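Local coordinates for resiniferatoxin-binding, phosphotriesterase-related protein (Rhodobacter sphaeroides 2.4.1, PDB 3K2G), which carries a binuclear zinc centre in a TIM barrel and probably hydrolyses phosphoester bonds, at residues A217-D222 against T251-A257. Sequence-based numbering, arbitrary orientation.
Sequences AHRVLD and TLAQRGA
Residues 217-222 of helix 217-226 run beside 251-255 of helix 246-255, segment axes 10.7 Å apart at closest approach and 16° from parallel. Ala217, small enough for close approach, sets CB 3.4 Å from Leu252 CD1. His218 (chi1 m) uses both ring nitrogens: NE2 donates to Thr251 OG1 (2.9 Å), itself also bonded to Val247 O, while ND1 accepts from Arg255 NH1 (3.2 Å). Leu252 CD2 lies 3.5 Å from the imidazole centroid, a CH-pi contact over the face. One turn on, Leu221 fills the greasy inner side, CD1 being 3.8 Å from Leu252 CD2 and 3.9 Å from Ala257 CB. Asp222 OD1 takes both Arg255 NH2 (2.7 Å) and Arg255 NH1 (2.8 Å) in a salt bridge; Arg255 NH1 also donates to His218 O (3.2 Å), and Glu225 shares the charge. Beyond Arg255, Gly256 takes positive phi (115°) in a Schellman motif, where a CB would strike Arg255 O, turning the chain toward strand 258-261. Apolar side chains face strand 234-236 beneath polar links, joining successive outer helices of a TIM barrel.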
loop_
_atom_site.group_PDB
_atom_site.type_symbol
_atom_site.label_atom_id
_atom_site.label_comp_id
_atom_site.label_asym_id
_atom_site.label_seq_id
_atom_site.Cartn_x
_atom_site.Cartn_y
_atom_site.Cartn_z
ATOM N N ALA B 217 19.157 -13.265 0.137
ATOM C CA ALA B 217 19.873 -12.788 1.321
ATOM C C ALA B 217 19.761 -13.658 2.576
ATOM O O ALA B 217 20.765 -13.897 3.252
ATOM C CB ALA B 217 19.449 -11.360 1.643
ATOM N N HIS B 218 18.558 -14.126 2.903
ATOM C CA HIS B 218 18.407 -14.954 4.093
ATOM C C HIS B 218 19.135 -16.289 3.939
ATOM O O HIS B 218 19.677 -16.816 4.908
ATOM C CB HIS B 218 16.926 -15.170 4.423
ATOM C CG HIS B 218 16.311 -14.042 5.198
ATOM N ND1 HIS B 218 16.671 -13.746 6.495
ATOM C CD2 HIS B 218 15.382 -13.120 4.849
ATOM C CE1 HIS B 218 15.993 -12.691 6.910
ATOM N NE2 HIS B 218 15.204 -12.291 5.929
ATOM N N ARG B 219 19.159 -16.835 2.725
ATOM C CA ARG B 219 19.865 -18.094 2.498
ATOM C C ARG B 219 21.368 -17.837 2.642
ATOM O O ARG B 219 22.114 -18.691 3.132
ATOM C CB ARG B 219 19.567 -18.645 1.097
ATOM C CG ARG B 219 20.379 -19.893 0.763
ATOM C CD ARG B 219 20.114 -20.424 -0.642
ATOM N NE ARG B 219 20.983 -21.559 -0.953
ATOM C CZ ARG B 219 21.055 -22.151 -2.143
ATOM N NH1 ARG B 219 20.306 -21.718 -3.149
ATOM N NH2 ARG B 219 21.881 -23.174 -2.327
ATOM N N VAL B 220 21.802 -16.656 2.205
ATOM C CA VAL B 220 23.208 -16.267 2.298
ATOM C C VAL B 220 23.607 -16.173 3.763
ATOM O O VAL B 220 24.632 -16.719 4.163
ATOM C CB VAL B 220 23.486 -14.884 1.624
ATOM C CG1 VAL B 220 24.788 -14.284 2.155
ATOM C CG2 VAL B 220 23.590 -15.048 0.113
ATOM N N LEU B 221 22.794 -15.481 4.562
ATOM C CA LEU B 221 23.092 -15.335 5.986
ATOM C C LEU B 221 23.021 -16.674 6.713
ATOM O O LEU B 221 23.774 -16.910 7.662
ATOM C CB LEU B 221 22.141 -14.330 6.643
ATOM C CG LEU B 221 22.297 -12.871 6.196
ATOM C CD1 LEU B 221 21.385 -11.974 7.039
ATOM C CD2 LEU B 221 23.756 -12.426 6.339
ATOM N N ASP B 222 22.119 -17.548 6.274
ATOM C CA ASP B 222 21.991 -18.868 6.889
ATOM C C ASP B 222 23.322 -19.606 6.740
ATOM O O ASP B 222 23.788 -20.266 7.671
ATOM C CB ASP B 222 20.888 -19.693 6.207
ATOM C CG ASP B 222 19.483 -19.298 6.652
ATOM O OD1 ASP B 222 19.338 -18.403 7.509
ATOM O OD2 ASP B 222 18.517 -19.896 6.134
ATOM N N THR B 251 14.038 -7.652 8.146
ATOM C CA THR B 251 14.357 -8.916 8.796
ATOM C C THR B 251 15.829 -9.279 8.645
ATOM O O THR B 251 16.398 -9.979 9.488
ATOM C CB THR B 251 13.469 -10.057 8.268
ATOM O OG1 THR B 251 13.545 -10.112 6.841
ATOM C CG2 THR B 251 12.025 -9.836 8.704
ATOM N N LEU B 252 16.446 -8.798 7.566
ATOM C CA LEU B 252 17.862 -9.039 7.331
ATOM C C LEU B 252 18.637 -8.168 8.298
ATOM O O LEU B 252 19.622 -8.611 8.889
ATOM C CB LEU B 252 18.240 -8.667 5.898
ATOM C CG LEU B 252 17.682 -9.618 4.841
ATOM C CD1 LEU B 252 17.823 -8.977 3.458
ATOM C CD2 LEU B 252 18.422 -10.950 4.915
ATOM N N ALA B 253 18.181 -6.929 8.467
ATOM C CA ALA B 253 18.839 -6.003 9.375
ATOM C C ALA B 253 18.756 -6.540 10.801
ATOM O O ALA B 253 19.730 -6.474 11.551
ATOM C CB ALA B 253 18.184 -4.627 9.291
ATOM N N GLN B 254 17.587 -7.077 11.154
ATOM C CA GLN B 254 17.349 -7.623 12.482
ATOM C C GLN B 254 18.310 -8.775 12.797
ATOM O O GLN B 254 18.727 -8.949 13.945
ATOM C CB GLN B 254 15.901 -8.105 12.601
ATOM C CG GLN B 254 15.571 -8.714 13.961
ATOM C CD GLN B 254 15.722 -7.718 15.094
ATOM O OE1 GLN B 254 15.043 -6.699 15.120
ATOM N NE2 GLN B 254 16.614 -8.010 16.035
ATOM N N ARG B 255 18.660 -9.562 11.783
ATOM C CA ARG B 255 19.590 -10.661 12.000
ATOM C C ARG B 255 20.970 -10.099 12.323
ATOM O O ARG B 255 21.821 -10.807 12.852
ATOM C CB ARG B 255 19.651 -11.588 10.778
ATOM C CG ARG B 255 18.378 -12.397 10.579
ATOM C CD ARG B 255 18.486 -13.391 9.424
ATOM N NE ARG B 255 19.335 -14.539 9.742
ATOM C CZ ARG B 255 19.512 -15.585 8.939
ATOM N NH1 ARG B 255 18.901 -15.636 7.764
ATOM N NH2 ARG B 255 20.294 -16.587 9.312
ATOM N N GLY B 256 21.185 -8.822 11.997
ATOM C CA GLY B 256 22.457 -8.186 12.304
ATOM C C GLY B 256 23.331 -7.730 11.144
ATOM O O GLY B 256 24.296 -6.984 11.339
ATOM N N ALA B 257 22.994 -8.156 9.933
ATOM C CA ALA B 257 23.783 -7.800 8.764
ATOM C C ALA B 257 23.599 -6.354 8.333
ATOM O O ALA B 257 22.550 -5.753 8.546
ATOM C CB ALA B 257 23.441 -8.731 7.602
#